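PDB 3MQ0: transcriptional repressor of the blcABC operon from Agrobacterium tumefaciens, which represses transcription of the blcABC operon through an IclR-type helix-turn-helix domain and is regulated by oligomerization. Local coordinates for the interface of chains A and B. Coordinates in Å, arbitrary orientation; residue numbers count along the deposited sequence, not the author numbering. Chains: chain A/B, Transcriptional repressor of the blcABC operon.

The interface of chains A and B. Residues chain A 22, 25; chain B 27-28, 31, 57, 61.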
# COMPACT_ATOMS: atom_id res chain seq x y z
N ILE A 22 5.25 1.24 32.97
CA ILE A 22 5.39 1.17 31.52
C ILE A 22 6.83 1.47 31.09
O ILE A 22 7.32 0.94 30.09
CB ILE A 22 4.41 2.15 30.83
CG1 ILE A 22 4.17 1.75 29.39
CG2 ILE A 22 4.93 3.57 30.92
CD1 ILE A 22 3.15 0.64 29.26
N THR A 25 9.43 -1.36 30.18
CA THR A 25 9.51 -2.04 28.90
C THR A 25 9.61 -1.10 27.71
O THR A 25 9.51 -1.53 26.55
CB THR A 25 8.37 -3.07 28.71
OG1 THR A 25 7.11 -2.46 29.02
CG2 THR A 25 8.59 -4.26 29.64
N PRO B 27 4.37 -4.76 28.19
CA PRO B 27 3.32 -3.73 28.25
C PRO B 27 3.53 -2.53 27.33
O PRO B 27 2.56 -2.11 26.70
CB PRO B 27 3.38 -3.27 29.71
CG PRO B 27 3.89 -4.41 30.44
CD PRO B 27 4.80 -5.18 29.53
N ALA B 28 4.74 -1.97 27.27
CA ALA B 28 4.96 -0.76 26.46
C ALA B 28 4.71 -1.02 24.97
O ALA B 28 4.15 -0.17 24.26
CB ALA B 28 6.39 -0.22 26.68
N ARG B 31 0.83 -1.24 24.41
CA ARG B 31 0.22 0.09 24.39
C ARG B 31 0.59 0.87 23.13
O ARG B 31 -0.26 1.57 22.57
CB ARG B 31 0.60 0.92 25.63
CG ARG B 31 0.26 0.30 26.99
CD ARG B 31 -1.07 -0.38 27.00
NE ARG B 31 -1.43 -0.86 28.34
CZ ARG B 31 -1.00 -1.99 28.88
NH1 ARG B 31 -0.17 -2.79 28.22
NH2 ARG B 31 -1.40 -2.34 30.10
N LEU B 57 -3.23 4.29 31.51
CA LEU B 57 -2.03 4.78 32.19
C LEU B 57 -2.27 6.14 32.83
O LEU B 57 -3.06 6.93 32.32
CB LEU B 57 -0.89 4.95 31.18
CG LEU B 57 -0.52 3.77 30.28
CD1 LEU B 57 0.43 4.24 29.20
CD2 LEU B 57 0.08 2.65 31.09
N SER B 61 2.45 9.24 32.32
CA SER B 61 3.03 8.09 31.65
C SER B 61 2.52 7.99 30.22
O SER B 61 3.26 7.65 29.30
CB SER B 61 2.72 6.81 32.44
OG SER B 61 3.14 5.67 31.72
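A:Ile22 pushes its side chain between two helices of chain B, 27-41 and 59-71, and forms the apolar centre of the contact, with 92 Å² of its surface hidden there. CG1 anti to the backbone N (chi1 -159°) aims the longer branch at helix 27-41, and A:Ile22 CD1 lies against its first turn, 3.6 Å from B:Ala28 CA. Beside this tip, B:Pro27 CB lies 3.9 Å from A:Ile22 CD1. The CG methylene of B:Arg31 comes to 3.7 Å from A:Ile22 CD1. B:Arg31 thus offers the aliphatic root of its side chain, while its bent chain carries the guanidinium back towards the carbonyl of B:Pro27, where NH1 makes a weak hydrogen bond. B:Leu57 adds looser cover, with its methyl CD2 at 4.1 Å from A:Ile22 CD1. The other branch of A:Ile22, CG2, faces helix 59-71 beside B:Ser61, too close to its hydroxyl to be read as a reliable contact.

At the polar rim, A:Thr25 OG1 accepts a hydrogen bond from the backbone N of B:Ala28 (3.0 Å, 158° at H). A side chain of one subunit therefore satisfies an amide in the opening turn of the other's helix, resembling an N-cap supplied in trans. The methyl CG2 of A:Thr25 rests 3.9 Å from B:Pro27 CD, the two side chains crossing at about a right angle.

The 3-10 helix 22-25 of chain A, just ahead of its helix 26-41, thereby docks onto the partner's helix-turn-helix domain and may help hold the two DNA-binding domains together.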